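Local coordinates for chloramphenicol acetyltransferase (Bacteroides thetaiotaomicron, PDB 2I9D), which belongs to the chloramphenicol acetyltransferase family and probably transfers an acetyl group from acetyl-CoA to a hydroxyl of the antibiotic chloramphenicol, at the interface of chains A and B. Numbering follows the deposited sequence. Chains: chain A/B, Chloramphenicol acetyltransferase.

Contact 1: the interface of chains A and B. Residues chain A 100, 131-132; chain B 18, 22, 197, 201.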
loop_
_atom_site.group_PDB
_atom_site.type_symbol
_atom_site.label_atom_id
_atom_site.label_comp_id
_atom_site.label_asym_id
_atom_site.label_seq_id
_atom_site.Cartn_x
_atom_site.Cartn_y
_atom_site.Cartn_z
ATOM N N PHE A 100 -10.810 -14.037 -15.487
ATOM C CA PHE A 100 -10.325 -13.055 -16.432
ATOM C C PHE A 100 -9.358 -13.758 -17.360
ATOM O O PHE A 100 -8.859 -14.838 -17.054
ATOM C CB PHE A 100 -9.601 -11.922 -15.686
ATOM C CG PHE A 100 -8.462 -12.401 -14.837
ATOM C CD1 PHE A 100 -7.190 -12.557 -15.380
ATOM C CD2 PHE A 100 -8.663 -12.713 -13.494
ATOM C CE1 PHE A 100 -6.134 -12.987 -14.592
ATOM C CE2 PHE A 100 -7.606 -13.172 -12.711
ATOM C CZ PHE A 100 -6.344 -13.306 -13.259
ATOM N N PRO A 131 -5.548 -17.730 -17.345
ATOM C CA PRO A 131 -5.483 -16.308 -16.923
ATOM C C PRO A 131 -4.097 -15.652 -17.036
ATOM O O PRO A 131 -4.038 -14.421 -17.207
ATOM C CB PRO A 131 -5.949 -16.325 -15.438
ATOM C CG PRO A 131 -6.097 -17.774 -15.053
ATOM C CD PRO A 131 -6.125 -18.609 -16.299
ATOM N N TYR A 132 -3.022 -16.457 -16.917
ATOM C CA TYR A 132 -1.635 -15.963 -16.967
ATOM C C TYR A 132 -0.785 -16.324 -18.203
ATOM O O TYR A 132 0.404 -16.009 -18.258
ATOM C CB TYR A 132 -0.912 -16.327 -15.676
ATOM C CG TYR A 132 -1.459 -15.498 -14.524
ATOM C CD1 TYR A 132 -1.132 -14.134 -14.411
ATOM C CD2 TYR A 132 -2.315 -16.066 -13.580
ATOM C CE1 TYR A 132 -1.637 -13.352 -13.370
ATOM C CE2 TYR A 132 -2.846 -15.296 -12.549
ATOM C CZ TYR A 132 -2.491 -13.943 -12.442
ATOM O OH TYR A 132 -3.010 -13.183 -11.441
ATOM N N ASN B 18 -3.682 -19.554 -11.487
ATOM C CA ASN B 18 -3.584 -18.390 -10.591
ATOM C C ASN B 18 -2.590 -18.641 -9.450
ATOM O O ASN B 18 -1.653 -17.875 -9.271
ATOM C CB ASN B 18 -4.940 -18.032 -9.959
ATOM C CG ASN B 18 -6.065 -17.970 -10.966
ATOM O OD1 ASN B 18 -6.447 -16.889 -11.432
ATOM N ND2 ASN B 18 -6.607 -19.124 -11.309
ATOM N N PHE B 22 1.742 -17.266 -8.693
ATOM C CA PHE B 22 2.265 -16.558 -7.529
ATOM C C PHE B 22 3.133 -17.360 -6.554
ATOM O O PHE B 22 3.948 -16.787 -5.838
ATOM C CB PHE B 22 1.120 -15.888 -6.803
ATOM C CG PHE B 22 0.457 -14.804 -7.618
ATOM C CD1 PHE B 22 1.065 -13.551 -7.764
ATOM C CD2 PHE B 22 -0.747 -15.054 -8.280
ATOM C CE1 PHE B 22 0.470 -12.564 -8.518
ATOM C CE2 PHE B 22 -1.344 -14.079 -9.027
ATOM C CZ PHE B 22 -0.727 -12.826 -9.148
ATOM N N HIS B 197 -2.143 -13.507 -3.235
ATOM C CA HIS B 197 -2.707 -13.280 -4.542
ATOM C C HIS B 197 -3.040 -14.607 -5.271
ATOM O O HIS B 197 -3.900 -14.636 -6.159
ATOM C CB HIS B 197 -1.787 -12.358 -5.371
ATOM C CG HIS B 197 -2.500 -11.630 -6.470
ATOM N ND1 HIS B 197 -3.686 -12.088 -7.029
ATOM C CD2 HIS B 197 -2.190 -10.485 -7.130
ATOM C CE1 HIS B 197 -4.082 -11.245 -7.972
ATOM N NE2 HIS B 197 -3.198 -10.261 -8.049
ATOM N N ASP B 201 -8.226 -12.381 -5.880
ATOM C CA ASP B 201 -8.044 -11.324 -6.885
ATOM C C ASP B 201 -8.804 -10.076 -6.487
ATOM O O ASP B 201 -9.559 -10.086 -5.516
ATOM C CB ASP B 201 -8.509 -11.797 -8.263
ATOM C CG ASP B 201 -7.802 -13.065 -8.698
ATOM O OD1 ASP B 201 -6.582 -13.160 -8.434
ATOM O OD2 ASP B 201 -8.464 -13.979 -9.254
HETATM O O HOH W 1 -4.975 -14.609 -9.957
#
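A:Tyr132 and B:Phe22 meet because both rings swing away from their own carbonyl carbon and sit beside the backbone N (chi1 -70° and -65°), which sends the phenol across the subunit boundary toward helix 16-22 of chain B. The two rings stand at a right angle, edge to face. The CE2-CZ edge of B:Phe22 is set against the hydroxyl-bearing end of the tyrosine, its CE2 3.6 Å from A:Tyr132 CZ. On the side of B:Phe22 away from the tyrosine, CB of B:His197 lies over the ring centre, while B:Phe22 CZ caps one face of the imidazole. The phenylalanine thus sits between the neighbouring subunit's tyrosine and the histidine, the predicted proton acceptor of the HXXXD motif that B:Asp201 completes. This is the intersubunit active-site region typical of the family.

Lower on the tyrosine, CE2 packs 3.7 Å from CA of B:Asn18. The side-chain amide of B:Asn18 crosses A:Pro131 at about a right angle, with OD1 3.7 Å from the proline CG. A water ties the polar groups together: it lies 2.8 Å from A:Tyr132 OH, in the plane of the phenol ring, and also lies within reach of B:Asn18 OD1. Replacing A:Tyr132 with an alanine would probably leave this water without its chain A partner and take away the packing that holds B:Phe22 against the histidine.

The carboxylate of B:Asp201 divides its two oxygens. OD1 approaches the same water at 2.6 Å and also lies at the edge of the histidine ring, in its plane. OD2 turns to the edge of A:Phe100, in the plane of a ring rotated 78° from the carboxylate, and stops 3.7 Å from CE2.

Contact 2: the interface of chains A and B. Residues chain A 163-165; chain B 24-27, 167.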
loop_
_atom_site.group_PDB
_atom_site.type_symbol
_atom_site.label_atom_id
_atom_site.label_comp_id
_atom_site.label_asym_id
_atom_site.label_seq_id
_atom_site.Cartn_x
_atom_site.Cartn_y
_atom_site.Cartn_z
ATOM N N THR A 163 2.666 -7.338 -5.624
ATOM C CA THR A 163 3.502 -8.510 -5.384
ATOM C C THR A 163 4.956 -8.247 -5.831
ATOM O O THR A 163 5.260 -7.243 -6.471
ATOM C CB THR A 163 2.925 -9.755 -6.124
ATOM O OG1 THR A 163 2.611 -9.403 -7.465
ATOM C CG2 THR A 163 1.667 -10.234 -5.458
ATOM N N GLN A 164 5.858 -9.136 -5.470
ATOM C CA GLN A 164 7.215 -9.025 -5.928
ATOM C C GLN A 164 7.707 -10.441 -6.348
ATOM O O GLN A 164 7.815 -11.344 -5.506
ATOM C CB GLN A 164 8.086 -8.406 -4.817
ATOM C CG GLN A 164 9.502 -8.027 -5.253
ATOM C CD GLN A 164 10.446 -7.816 -4.053
ATOM O OE1 GLN A 164 10.002 -7.565 -2.914
ATOM N NE2 GLN A 164 11.748 -7.936 -4.303
ATOM N N GLU A 165 7.996 -10.630 -7.630
ATOM C CA GLU A 165 8.407 -11.943 -8.101
ATOM C C GLU A 165 9.770 -12.412 -7.573
ATOM O O GLU A 165 9.924 -13.542 -7.085
ATOM C CB GLU A 165 8.383 -12.025 -9.629
ATOM C CG GLU A 165 9.005 -13.347 -10.137
ATOM C CD GLU A 165 8.846 -13.585 -11.632
ATOM O OE1 GLU A 165 8.234 -12.735 -12.312
ATOM O OE2 GLU A 165 9.330 -14.649 -12.120
ATOM N N HIS B 24 5.792 -19.349 -6.237
ATOM C CA HIS B 24 7.263 -19.256 -6.103
ATOM C C HIS B 24 7.773 -17.794 -5.860
ATOM O O HIS B 24 8.978 -17.558 -5.777
ATOM C CB HIS B 24 7.932 -19.863 -7.366
ATOM C CG HIS B 24 7.807 -18.995 -8.602
ATOM N ND1 HIS B 24 8.825 -18.168 -9.044
ATOM C CD2 HIS B 24 6.773 -18.801 -9.463
ATOM C CE1 HIS B 24 8.440 -17.523 -10.134
ATOM N NE2 HIS B 24 7.200 -17.894 -10.414
ATOM N N PHE B 25 6.872 -16.812 -5.790
ATOM C CA PHE B 25 7.280 -15.401 -5.683
ATOM C C PHE B 25 7.929 -15.078 -4.329
ATOM O O PHE B 25 7.502 -15.605 -3.283
ATOM C CB PHE B 25 6.083 -14.468 -5.827
ATOM C CG PHE B 25 5.657 -14.204 -7.233
ATOM C CD1 PHE B 25 5.976 -15.082 -8.284
ATOM C CD2 PHE B 25 4.872 -13.084 -7.513
ATOM C CE1 PHE B 25 5.537 -14.836 -9.584
ATOM C CE2 PHE B 25 4.445 -12.838 -8.819
ATOM C CZ PHE B 25 4.774 -13.735 -9.846
ATOM N N GLN B 26 8.942 -14.199 -4.361
ATOM C CA GLN B 26 9.522 -13.625 -3.131
ATOM C C GLN B 26 8.434 -13.027 -2.213
ATOM O O GLN B 26 8.443 -13.257 -0.992
ATOM C CB GLN B 26 10.608 -12.589 -3.462
ATOM C CG GLN B 26 11.345 -12.097 -2.200
ATOM C CD GLN B 26 12.618 -11.349 -2.528
ATOM O OE1 GLN B 26 13.475 -11.864 -3.250
ATOM N NE2 GLN B 26 12.762 -10.142 -1.998
ATOM N N ASN B 27 7.480 -12.305 -2.829
ATOM C CA ASN B 27 6.315 -11.781 -2.140
ATOM C C ASN B 27 5.051 -12.050 -2.968
ATOM O O ASN B 27 4.755 -11.320 -3.909
ATOM C CB ASN B 27 6.477 -10.264 -1.840
ATOM C CG ASN B 27 5.258 -9.663 -1.122
ATOM O OD1 ASN B 27 4.443 -10.406 -0.577
ATOM N ND2 ASN B 27 5.140 -8.314 -1.108
ATOM N N ARG B 167 8.543 -16.415 3.093
ATOM C CA ARG B 167 8.481 -16.262 1.652
ATOM C C ARG B 167 7.091 -16.617 1.121
ATOM O O ARG B 167 6.563 -15.928 0.256
ATOM C CB ARG B 167 9.547 -17.125 0.979
ATOM C CG ARG B 167 9.876 -16.674 -0.419
ATOM C CD ARG B 167 10.548 -17.793 -1.214
ATOM N NE ARG B 167 10.540 -17.552 -2.662
ATOM C CZ ARG B 167 11.381 -16.735 -3.303
ATOM N NH1 ARG B 167 12.289 -16.038 -2.629
ATOM N NH2 ARG B 167 11.298 -16.591 -4.628
HETATM O O HOH W 2 7.439 -6.677 -1.773
HETATM O O HOH W 3 10.375 -9.199 -0.618
#
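One face of B:Phe25 takes the backbone of A:Glu165, whose CA sits 3.8 Å from the ring centroid in a CH-pi contact displaced toward the rim. The B:Phe25 ring has NE2 of B:His24 at its edge, in plane, and its own CD1 rests on a face of that imidazole. In this trimeric acetyltransferase family fold the patch is a short antiparallel beta bridge between subunits, pairing A:Gln164 with B:Asn27.

A:Gln164 N donates to B:Asn27 O, on a lone pair in the carbonyl plane, and B:Asn27 N returns a bond of 2.9 Å to A:Gln164 O. A third backbone bond, B:Gln26 N to A:Glu165 O, is nearly straight at the hydrogen (173°), yet its donor stands well above the carbonyl plane.

A:Glu165 runs out fully extended, CG opposite the backbone N (chi1 172°), which carries CB and CG along the phenylalanine and puts A:Glu165 CG 3.8 Å from B:Phe25 CE1. The carboxylate ends almost parallel to the ring, and OE2 comes 3.6 Å from CE1 of B:His24, the two groups turned perpendicular; its charge may help polarise that imidazole. B:Arg167 steadies the loop from behind, giving NH2 to B:His24 O at 2.8 Å, with B:Gln26 CA over its guanidinium. A:Gln164 and B:Gln26 lie side by side, and OE1 of A:Gln164 takes up two waters, one shared with B:Gln26 NE2, the other with B:Asn27 ND2.

Contact 1 and contact 2 lie about 14 Å apart, measured between the centres of their C-alpha atoms, and share no residue. On chain B, helix 16-22 supplies part of contact 1, together with the loop bearing B:His197 and B:Asp201, and the residues just after the helix supply most of that chain's side of contact 2. Chain A answers with separate segments, including strand 100-105 and loops. The centre of contact 2 is about 9 Å from the catalytic histidine of chain B. Backbone pairing in contact 2 therefore probably helps keep the active-site packing of contact 1 in register, as suits the trimer deposited here.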